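Probable transcriptional regulator (Rhodococcus jostii, PDB 3HIM) probably binds DNA as a dimeric transcriptional regulator of the TetR family, through a predicted helix-turn-helix motif. Local coordinates at residues Ala77-Ala82 against Arg134-Val139; Ser95-Tyr100 against Leu163-Leu168; Thr102-Ala105 against Ser110-Val113; Ile143-Ala148 against Phe156-Ala161. All blocks are in the same frame, centred on the assembly; numbering follows the deposited sequence.

In the fold
The four contacts tie together the all-helical body of a TetR-type subunit; none includes the predicted helix-turn-helix at residues 38-57. Contacts 1 and 2 are the most intimately joined, their centres about 9 Å apart and Ile-79 CG2 lying 3.6 Å from Tyr-100 CB, so helices 60-82, 89-106, 123-149 and 158-175 share one interior. Contact 3 continues helix 89-106 beyond contact 2 and meets contact 1 at Ala-78 CB and Trp-103 CD1 (4.0 Å). Contact 4 adjoins contact 2 through Thr-96 CG2 and Ile-143 CD1 (3.6 Å), then Ile-144 CD1 and Ile-165 CD1 (4.2 Å). Contacts 3 and 4, centres about 25 Å apart, do not touch. Contacts 2 and 4 reach the second subunit.

Contact 1. Residues Ala77-Ala82 against Arg134-Val139; sequences AAITAA and RSTTKV
Ile-79 is the first residue of 77-82 to reach segment 134-139, and its CD1 does the reaching. CG1 stands between the backbone N and the carbonyl carbon (chi1 62°), and the chain then runs extended, which carries the methyl across to the other helix. There CD1 sits 3.7 Å from Val-139 CB, with both valine methyls also close, and 3.8 Å from Thr-136 CG2. The same methyl lies 3.6 Å from Thr-136 O, so it rests on backbone as well as side chain. At the next residue, Thr-80 adds a lighter touch at the margin: its OG1 is 3.9 Å from Val-139 CG2, the two side chains crossing at about a right angle. Facing a methyl, OG1 can only pack here; its hydrogen bond goes to Leu-76 O of its own helix, as that of Thr-136 OG1 goes to Ile-132 O. No hydrogen bond joins the segments. Their axes, 10.0 Å apart at closest approach, run nearly alongside at 25°. Leu-76 extends the same interface, touching Ser-135, Thr-136 and Val-139, while helix 89-106 packs against both segments, its Tyr-100 meeting Ile-79 and Thr-136, and helix 158-175 lies behind Thr-137.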
loop_
_atom_site.group_PDB
_atom_site.type_symbol
_atom_site.label_atom_id
_atom_site.label_comp_id
_atom_site.label_asym_id
_atom_site.label_seq_id
_atom_site.Cartn_x
_atom_site.Cartn_y
_atom_site.Cartn_z
ATOM N N ALA B 77 0.300 -15.751 -11.409
ATOM C CA ALA B 77 0.942 -16.427 -12.532
ATOM C C ALA B 77 2.387 -15.976 -12.661
ATOM O O ALA B 77 3.265 -16.794 -12.908
ATOM C CB ALA B 77 0.173 -16.172 -13.863
ATOM N N ALA B 78 2.625 -14.676 -12.463
ATOM C CA ALA B 78 3.974 -14.090 -12.576
ATOM C C ALA B 78 4.987 -14.682 -11.603
ATOM O O ALA B 78 6.060 -15.129 -12.000
ATOM C CB ALA B 78 3.925 -12.564 -12.417
ATOM N N ILE B 79 4.655 -14.670 -10.321
ATOM C CA ILE B 79 5.586 -15.181 -9.311
ATOM C C ILE B 79 5.680 -16.706 -9.327
ATOM O O ILE B 79 6.726 -17.281 -8.990
ATOM C CB ILE B 79 5.253 -14.642 -7.919
ATOM C CG1 ILE B 79 3.859 -15.086 -7.446
ATOM C CG2 ILE B 79 5.357 -13.151 -7.944
ATOM C CD1 ILE B 79 3.605 -14.765 -5.921
ATOM N N THR B 80 4.595 -17.359 -9.730
ATOM C CA THR B 80 4.596 -18.815 -9.836
ATOM C C THR B 80 5.563 -19.247 -10.949
ATOM O O THR B 80 6.470 -20.033 -10.716
ATOM C CB THR B 80 3.167 -19.358 -10.031
ATOM O OG1 THR B 80 2.399 -18.992 -8.888
ATOM C CG2 THR B 80 3.166 -20.885 -10.169
ATOM N N ALA B 81 5.412 -18.662 -12.130
ATOM C CA ALA B 81 6.408 -18.829 -13.204
ATOM C C ALA B 81 7.825 -18.411 -12.773
ATOM O O ALA B 81 8.807 -18.907 -13.310
ATOM C CB ALA B 81 5.989 -18.043 -14.438
ATOM N N ALA B 82 7.937 -17.492 -11.815
ATOM C CA ALA B 82 9.265 -17.085 -11.350
ATOM C C ALA B 82 9.869 -18.051 -10.306
ATOM O O ALA B 82 11.064 -17.972 -9.998
ATOM C CB ALA B 82 9.243 -15.640 -10.830
ATOM N N ARG B 134 -4.625 -15.361 -0.961
ATOM C CA ARG B 134 -4.012 -16.344 -0.066
ATOM C C ARG B 134 -2.945 -17.167 -0.814
ATOM O O ARG B 134 -1.848 -17.407 -0.280
ATOM C CB ARG B 134 -5.071 -17.253 0.577
ATOM N N SER B 135 -3.246 -17.577 -2.049
ATOM C CA SER B 135 -2.291 -18.366 -2.848
ATOM C C SER B 135 -1.021 -17.601 -3.169
ATOM O O SER B 135 0.048 -18.182 -3.184
ATOM C CB SER B 135 -2.906 -18.854 -4.149
ATOM O OG SER B 135 -3.926 -19.776 -3.870
ATOM N N THR B 136 -1.159 -16.303 -3.426
ATOM C CA THR B 136 -0.039 -15.421 -3.705
ATOM C C THR B 136 0.925 -15.386 -2.524
ATOM O O THR B 136 2.146 -15.528 -2.700
ATOM C CB THR B 136 -0.549 -13.999 -4.074
ATOM O OG1 THR B 136 -1.397 -14.109 -5.221
ATOM C CG2 THR B 136 0.585 -13.079 -4.433
ATOM N N THR B 137 0.384 -15.233 -1.313
ATOM C CA THR B 137 1.226 -15.209 -0.123
ATOM C C THR B 137 1.903 -16.567 0.061
ATOM O O THR B 137 3.080 -16.621 0.408
ATOM C CB THR B 137 0.412 -14.859 1.153
ATOM O OG1 THR B 137 -0.202 -13.588 0.979
ATOM C CG2 THR B 137 1.312 -14.788 2.396
ATOM N N LYS B 138 1.161 -17.650 -0.180
ATOM C CA LYS B 138 1.679 -19.000 0.042
ATOM C C LYS B 138 2.923 -19.331 -0.828
ATOM O O LYS B 138 3.757 -20.166 -0.435
ATOM C CB LYS B 138 0.574 -20.062 -0.131
ATOM N N VAL B 139 3.046 -18.662 -1.984
ATOM C CA VAL B 139 4.229 -18.827 -2.847
ATOM C C VAL B 139 5.465 -18.410 -2.077
ATOM O O VAL B 139 6.514 -19.067 -2.142
ATOM C CB VAL B 139 4.145 -18.018 -4.170
ATOM C CG1 VAL B 139 5.483 -18.102 -4.952
ATOM C CG2 VAL B 139 2.981 -18.512 -5.033
#

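Contact 2. Residues Ser95-Tyr100 against Leu163-Leu168; sequences STVTAY and LAITSL
Tyr-100 and Thr-166 meet through a phenol pointed edge-on at a helix backbone. With CG anti to the backbone N (chi1 -171°), the ring projects from segment 95-100 toward segment 163-168, and its OH donates to Thr-166 O at 2.8 Å. The acceptor lies at the edge of the ring and in its plane. At the carbonyl the bond is strongly bent, with a C=O...donor angle of 109° and the donor tilted 20° from the carbonyl plane. Beside the hydroxyl, CE2 borders Ile-165 O at 3.5 Å, so two successive carbonyls line this end of the ring. About one turn earlier on helix 89-106, Val-97 CG2 meets Ile-165 CG2 at 4.0 Å, the two side chains crossing at about a right angle. Phe-140 of helix 123-149 and His-104 each form an edge-to-face pair with Tyr-100, which should limit how the ring can turn. A phenylalanine here keeps the ring but has no hydroxyl, so Thr-166 O would probably lose its donor and the two helices their hydrogen bond. On the far side of segment 163-168, Ser-167 OG is hydrogen-bonded to Asp-171 of the second subunit. Chemically, the contact combines one directional bond with apolar packing: the buried phenol's polar end is satisfied by a main-chain oxygen, a partner that does not depend on the identity of the threonine side chain.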
loop_
_atom_site.group_PDB
_atom_site.type_symbol
_atom_site.label_atom_id
_atom_site.label_comp_id
_atom_site.label_asym_id
_atom_site.label_seq_id
_atom_site.Cartn_x
_atom_site.Cartn_y
_atom_site.Cartn_z
ATOM N N SER B 95 14.072 -14.453 -7.085
ATOM C CA SER B 95 13.378 -14.503 -8.371
ATOM C C SER B 95 11.918 -14.082 -8.248
ATOM O O SER B 95 11.397 -13.283 -9.052
ATOM C CB SER B 95 13.460 -15.927 -8.954
ATOM O OG SER B 95 12.875 -15.975 -10.239
ATOM N N THR B 96 11.263 -14.634 -7.236
ATOM C CA THR B 96 9.859 -14.344 -7.018
ATOM C C THR B 96 9.657 -12.914 -6.525
ATOM O O THR B 96 8.701 -12.270 -6.960
ATOM C CB THR B 96 9.226 -15.301 -6.026
ATOM O OG1 THR B 96 10.012 -15.311 -4.826
ATOM C CG2 THR B 96 9.130 -16.712 -6.630
ATOM N N VAL B 97 10.534 -12.435 -5.615
ATOM C CA VAL B 97 10.473 -11.031 -5.164
ATOM C C VAL B 97 10.680 -10.063 -6.348
ATOM O O VAL B 97 9.881 -9.132 -6.536
ATOM C CB VAL B 97 11.457 -10.700 -3.976
ATOM C CG1 VAL B 97 11.472 -9.194 -3.688
ATOM C CG2 VAL B 97 11.048 -11.453 -2.707
ATOM N N THR B 98 11.718 -10.302 -7.153
ATOM C CA THR B 98 11.912 -9.544 -8.394
ATOM C C THR B 98 10.636 -9.478 -9.273
ATOM O O THR B 98 10.184 -8.381 -9.630
ATOM C CB THR B 98 13.069 -10.109 -9.251
ATOM O OG1 THR B 98 14.262 -10.089 -8.469
ATOM C CG2 THR B 98 13.278 -9.274 -10.540
ATOM N N ALA B 99 10.086 -10.639 -9.626
ATOM C CA ALA B 99 8.844 -10.706 -10.422
ATOM C C ALA B 99 7.678 -10.028 -9.723
ATOM O O ALA B 99 6.888 -9.326 -10.340
ATOM C CB ALA B 99 8.485 -12.153 -10.733
ATOM N N TYR B 100 7.561 -10.243 -8.425
ATOM C CA TYR B 100 6.463 -9.653 -7.675
ATOM C C TYR B 100 6.527 -8.127 -7.675
ATOM O O TYR B 100 5.537 -7.467 -8.011
ATOM C CB TYR B 100 6.486 -10.169 -6.250
ATOM C CG TYR B 100 5.277 -9.818 -5.416
ATOM C CD1 TYR B 100 3.998 -10.304 -5.738
ATOM C CD2 TYR B 100 5.427 -9.066 -4.256
ATOM C CE1 TYR B 100 2.869 -10.007 -4.901
ATOM C CE2 TYR B 100 4.349 -8.753 -3.447
ATOM C CZ TYR B 100 3.077 -9.227 -3.765
ATOM O OH TYR B 100 2.051 -8.905 -2.923
ATOM N N LEU B 163 4.021 -12.020 4.883
ATOM C CA LEU B 163 3.206 -10.783 4.937
ATOM C C LEU B 163 4.032 -9.558 4.554
ATOM O O LEU B 163 3.642 -8.809 3.653
ATOM C CB LEU B 163 2.550 -10.531 6.301
ATOM C CG LEU B 163 2.060 -9.067 6.546
ATOM C CD1 LEU B 163 0.827 -8.673 5.658
ATOM C CD2 LEU B 163 1.725 -8.799 8.005
ATOM N N ALA B 164 5.179 -9.365 5.206
ATOM C CA ALA B 164 5.942 -8.157 4.938
ATOM C C ALA B 164 6.331 -8.050 3.463
ATOM O O ALA B 164 6.272 -6.966 2.878
ATOM C CB ALA B 164 7.155 -8.053 5.837
ATOM N N ILE B 165 6.727 -9.168 2.859
ATOM C CA ILE B 165 7.111 -9.160 1.456
ATOM C C ILE B 165 5.914 -8.860 0.545
ATOM O O ILE B 165 6.008 -8.082 -0.407
ATOM C CB ILE B 165 7.811 -10.494 1.051
ATOM C CG1 ILE B 165 9.237 -10.542 1.614
ATOM C CG2 ILE B 165 7.833 -10.655 -0.472
ATOM C CD1 ILE B 165 9.799 -11.965 1.737
ATOM N N THR B 166 4.773 -9.465 0.844
ATOM C CA THR B 166 3.602 -9.278 0.002
ATOM C C THR B 166 3.134 -7.826 0.176
ATOM O O THR B 166 2.769 -7.157 -0.802
ATOM C CB THR B 166 2.492 -10.286 0.328
ATOM O OG1 THR B 166 2.138 -10.153 1.695
ATOM C CG2 THR B 166 3.000 -11.676 0.160
ATOM N N SER B 167 3.212 -7.340 1.414
ATOM C CA SER B 167 2.861 -5.967 1.721
ATOM C C SER B 167 3.725 -4.930 0.952
ATOM O O SER B 167 3.197 -3.960 0.372
ATOM C CB SER B 167 2.907 -5.743 3.231
ATOM O OG SER B 167 2.856 -4.367 3.481
ATOM N N LEU B 168 5.044 -5.149 0.924
ATOM C CA LEU B 168 5.959 -4.261 0.161
ATOM C C LEU B 168 5.655 -4.193 -1.332
ATOM O O LEU B 168 5.635 -3.102 -1.910
ATOM C CB LEU B 168 7.434 -4.656 0.349
ATOM C CG LEU B 168 8.000 -4.346 1.735
ATOM C CD1 LEU B 168 9.348 -5.019 1.900
ATOM C CD2 LEU B 168 8.108 -2.852 1.915
#

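Contact 3. Residues Thr102-Ala105 against Ser110-Val113; sequences TWHA and SARV
The short helix-to-helix turn between helix 89-106 and helix 108-116, within the region matching the TetR C-terminal family, is packed by Trp-103 and His-104 against Ala-111. The backbones come nearest at His-104 and Ala-111, whose CA atoms are 6.8 Å apart. Ala-111 CB, directed at the other segment, is the meeting point: Trp-103 CZ3 lies 3.8 Å from it and His-104 ND1 a looser 4.1 Å, both rings approaching obliquely. Trp-103 sends its indole out with CG anti to the backbone N (chi1 -170°), which brings the six-membered ring to the alanine. The two aromatic neighbours also touch one another: the indole edge points at the imidazole face, with Trp-103 CE3 standing 3.9 Å above the plane of the His-104 ring, over its centre. Trp-103 NE1 is hydrogen-bonded to Ser-74 OG of helix 60-82, which should hold the indole in this direction, and Ser-173 of helix 158-175 bonds to His-104 O through its OG while its own O accepts from Arg-112 NE. Across the contact itself there is no hydrogen bond, and only 111 Å² is buried. Its chemistry is therefore mainly apolar packing of Trp-103 on the Ala-111 methyl, with the imidazole approaching more loosely.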
loop_
_atom_site.group_PDB
_atom_site.type_symbol
_atom_site.label_atom_id
_atom_site.label_comp_id
_atom_site.label_asym_id
_atom_site.label_seq_id
_atom_site.Cartn_x
_atom_site.Cartn_y
_atom_site.Cartn_z
ATOM N N THR B 102 8.386 -6.044 -9.670
ATOM C CA THR B 102 8.274 -5.608 -11.070
ATOM C C THR B 102 6.815 -5.590 -11.535
ATOM O O THR B 102 6.380 -4.622 -12.131
ATOM C CB THR B 102 9.102 -6.533 -12.011
ATOM O OG1 THR B 102 10.453 -6.543 -11.560
ATOM C CG2 THR B 102 9.048 -6.071 -13.471
ATOM N N TRP B 103 6.073 -6.664 -11.257
ATOM C CA TRP B 103 4.667 -6.722 -11.646
ATOM C C TRP B 103 3.896 -5.556 -11.059
ATOM O O TRP B 103 3.094 -4.896 -11.747
ATOM C CB TRP B 103 4.025 -8.036 -11.230
ATOM C CG TRP B 103 2.664 -8.210 -11.836
ATOM C CD1 TRP B 103 2.357 -8.915 -12.967
ATOM C CD2 TRP B 103 1.424 -7.648 -11.360
ATOM N NE1 TRP B 103 0.996 -8.833 -13.227
ATOM C CE2 TRP B 103 0.402 -8.068 -12.252
ATOM C CE3 TRP B 103 1.079 -6.836 -10.267
ATOM C CZ2 TRP B 103 -0.945 -7.705 -12.082
ATOM C CZ3 TRP B 103 -0.267 -6.476 -10.092
ATOM C CH2 TRP B 103 -1.263 -6.907 -11.007
ATOM N N HIS B 104 4.129 -5.303 -9.784
ATOM C CA HIS B 104 3.421 -4.256 -9.090
ATOM C C HIS B 104 3.757 -2.820 -9.548
ATOM O O HIS B 104 2.900 -1.935 -9.480
ATOM C CB HIS B 104 3.583 -4.428 -7.585
ATOM C CG HIS B 104 2.549 -5.322 -6.977
ATOM N ND1 HIS B 104 1.245 -4.920 -6.779
ATOM C CD2 HIS B 104 2.621 -6.605 -6.546
ATOM C CE1 HIS B 104 0.559 -5.912 -6.245
ATOM N NE2 HIS B 104 1.375 -6.941 -6.081
ATOM N N ALA B 105 4.985 -2.598 -9.996
ATOM C CA ALA B 105 5.363 -1.333 -10.638
ATOM C C ALA B 105 4.733 -1.189 -12.037
ATOM O O ALA B 105 4.053 -0.200 -12.300
ATOM C CB ALA B 105 6.862 -1.207 -10.723
ATOM N N SER B 110 -3.887 -0.990 -12.893
ATOM C CA SER B 110 -4.734 -2.151 -12.701
ATOM C C SER B 110 -4.676 -2.657 -11.264
ATOM O O SER B 110 -5.701 -3.028 -10.712
ATOM C CB SER B 110 -4.353 -3.272 -13.654
ATOM O OG SER B 110 -5.173 -4.385 -13.395
ATOM N N ALA B 111 -3.488 -2.682 -10.663
ATOM C CA ALA B 111 -3.342 -3.193 -9.280
ATOM C C ALA B 111 -4.166 -2.361 -8.296
ATOM O O ALA B 111 -4.881 -2.918 -7.463
ATOM C CB ALA B 111 -1.889 -3.227 -8.862
ATOM N N ARG B 112 -4.079 -1.036 -8.406
ATOM C CA ARG B 112 -4.859 -0.157 -7.544
ATOM C C ARG B 112 -6.372 -0.418 -7.618
ATOM O O ARG B 112 -7.040 -0.517 -6.589
ATOM C CB ARG B 112 -4.532 1.305 -7.849
ATOM C CG ARG B 112 -3.212 1.737 -7.226
ATOM C CD ARG B 112 -2.896 3.201 -7.461
ATOM N NE ARG B 112 -1.915 3.358 -8.535
ATOM C CZ ARG B 112 -2.142 4.020 -9.661
ATOM N NH1 ARG B 112 -3.320 4.608 -9.851
ATOM N NH2 ARG B 112 -1.193 4.111 -10.592
ATOM N N VAL B 113 -6.900 -0.547 -8.834
ATOM C CA VAL B 113 -8.337 -0.743 -9.032
ATOM C C VAL B 113 -8.755 -2.096 -8.433
ATOM O O VAL B 113 -9.740 -2.185 -7.693
ATOM C CB VAL B 113 -8.750 -0.605 -10.536
ATOM C CG1 VAL B 113 -10.179 -1.051 -10.749
ATOM C CG2 VAL B 113 -8.568 0.857 -11.022
#

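Contact 4. Residues Ile143-Ala148 against Phe156-Ala161; sequences IIEAGA and FDIEAA
Ile-144 and Ile-158 mark the nearest approach of the two backbones, their CA atoms 6.6 Å apart. Segment 143-148 is helical throughout, whereas 156-161 passes from loop into helix at Ile-158. Asp-157 is the N-cap of that helix: its OD1 accepts from Ala-160 N at 2.8 Å, a nearly straight bond of 171° at the hydrogen, although the N-H comes from above the carboxylate plane, 45° out of it. The cap closes the start of the helical turn that carries Ile-158 and Ala-161. Between the segments the contacts are all apolar, with no hydrogen bond. Ile-144 CG2 meets Ile-158 CG2 at 4.0 Å, the two side chains sliding past each other in opposite directions. The longer branch of Ile-144 points its CD1 at Ala-161 CB, 3.9 Å away, so its two branches serve different residues one turn apart. At the margin, Ile-158 CD1 packs on the aliphatic part of Glu-145, 3.8 Å from CG; with CG beside the backbone N (chi1 -75°), the glutamate chain crosses the isoleucine at about a right angle. Replacing Ile-144 by an alanine removes both CG2 and CD1, which would probably open a gap facing Ala-161 and leave Ile-158 CG2 without its closest partner. Pro-155 and Val-199 also pack on Ile-144, and Phe-156, Asp-157 and Ala-160 touch the second subunit. The arrangement is two successive helices joined by a loop, the second of them capped; helix 158-175 also faces the second subunit, as its counterpart does in TetR relatives.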
loop_
_atom_site.group_PDB
_atom_site.type_symbol
_atom_site.label_atom_id
_atom_site.label_comp_id
_atom_site.label_asym_id
_atom_site.label_seq_id
_atom_site.Cartn_x
_atom_site.Cartn_y
_atom_site.Cartn_z
ATOM N N ILE B 143 8.617 -20.852 -0.157
ATOM C CA ILE B 143 10.033 -20.583 -0.409
ATOM C C ILE B 143 10.752 -20.371 0.920
ATOM O O ILE B 143 11.808 -20.956 1.145
ATOM C CB ILE B 143 10.248 -19.379 -1.368
ATOM C CG1 ILE B 143 9.877 -19.790 -2.797
ATOM C CG2 ILE B 143 11.714 -18.852 -1.324
ATOM C CD1 ILE B 143 9.395 -18.638 -3.655
ATOM N N ILE B 144 10.146 -19.587 1.810
ATOM C CA ILE B 144 10.752 -19.286 3.096
ATOM C C ILE B 144 10.898 -20.565 3.933
ATOM O O ILE B 144 11.954 -20.800 4.552
ATOM C CB ILE B 144 10.019 -18.163 3.829
ATOM C CG1 ILE B 144 10.072 -16.873 2.999
ATOM C CG2 ILE B 144 10.660 -17.920 5.196
ATOM C CD1 ILE B 144 9.166 -15.743 3.534
ATOM N N GLU B 145 9.859 -21.397 3.904
ATOM C CA GLU B 145 9.895 -22.713 4.529
ATOM C C GLU B 145 11.002 -23.575 3.933
ATOM O O GLU B 145 11.786 -24.182 4.661
ATOM C CB GLU B 145 8.553 -23.417 4.336
ATOM C CG GLU B 145 7.459 -22.871 5.242
ATOM C CD GLU B 145 6.085 -23.426 4.931
ATOM O OE1 GLU B 145 5.947 -24.325 4.071
ATOM O OE2 GLU B 145 5.128 -22.965 5.577
ATOM N N ALA B 146 11.072 -23.620 2.603
ATOM C CA ALA B 146 12.095 -24.419 1.944
ATOM C C ALA B 146 13.481 -24.063 2.467
ATOM O O ALA B 146 14.262 -24.945 2.777
ATOM C CB ALA B 146 12.027 -24.231 0.447
ATOM N N GLY B 147 13.775 -22.767 2.564
ATOM C CA GLY B 147 15.085 -22.275 3.022
ATOM C C GLY B 147 15.380 -22.569 4.482
ATOM O O GLY B 147 16.543 -22.798 4.867
ATOM N N ALA B 148 14.326 -22.553 5.297
ATOM C CA ALA B 148 14.452 -22.907 6.687
ATOM C C ALA B 148 14.851 -24.376 6.778
ATOM O O ALA B 148 15.787 -24.719 7.501
ATOM C CB ALA B 148 13.150 -22.638 7.435
ATOM N N PHE B 156 12.506 -15.156 11.889
ATOM C CA PHE B 156 11.857 -15.033 13.181
ATOM C C PHE B 156 10.497 -15.716 13.080
ATOM O O PHE B 156 10.131 -16.563 13.891
ATOM C CB PHE B 156 11.676 -13.562 13.564
ATOM C CG PHE B 156 12.899 -12.935 14.163
ATOM C CD1 PHE B 156 13.280 -13.241 15.462
ATOM C CD2 PHE B 156 13.663 -12.025 13.427
ATOM C CE1 PHE B 156 14.418 -12.653 16.022
ATOM C CE2 PHE B 156 14.791 -11.442 13.968
ATOM C CZ PHE B 156 15.180 -11.761 15.273
ATOM N N ASP B 157 9.768 -15.361 12.041
ATOM C CA ASP B 157 8.385 -15.745 11.932
ATOM C C ASP B 157 8.064 -15.841 10.445
ATOM O O ASP B 157 8.095 -14.842 9.730
ATOM C CB ASP B 157 7.547 -14.682 12.659
ATOM C CG ASP B 157 6.064 -14.997 12.673
ATOM O OD1 ASP B 157 5.485 -15.292 11.596
ATOM O OD2 ASP B 157 5.473 -14.890 13.779
ATOM N N ILE B 158 7.785 -17.044 9.971
ATOM C CA ILE B 158 7.598 -17.248 8.547
ATOM C C ILE B 158 6.413 -16.453 7.998
ATOM O O ILE B 158 6.547 -15.775 6.980
ATOM C CB ILE B 158 7.455 -18.725 8.197
ATOM C CG1 ILE B 158 8.750 -19.468 8.518
ATOM C CG2 ILE B 158 7.110 -18.894 6.710
ATOM C CD1 ILE B 158 8.627 -20.974 8.353
ATOM N N GLU B 159 5.266 -16.527 8.674
ATOM C CA GLU B 159 4.075 -15.798 8.225
ATOM C C GLU B 159 4.300 -14.282 8.237
ATOM O O GLU B 159 3.878 -13.605 7.306
ATOM C CB GLU B 159 2.844 -16.169 9.063
ATOM N N ALA B 160 4.960 -13.752 9.274
ATOM C CA ALA B 160 5.318 -12.316 9.309
ATOM C C ALA B 160 6.207 -11.913 8.124
ATOM O O ALA B 160 6.012 -10.855 7.520
ATOM C CB ALA B 160 6.002 -11.967 10.613
ATOM N N ALA B 161 7.171 -12.769 7.790
ATOM C CA ALA B 161 8.076 -12.509 6.664
ATOM C C ALA B 161 7.343 -12.504 5.310
ATOM O O ALA B 161 7.552 -11.601 4.490
ATOM C CB ALA B 161 9.236 -13.490 6.657
#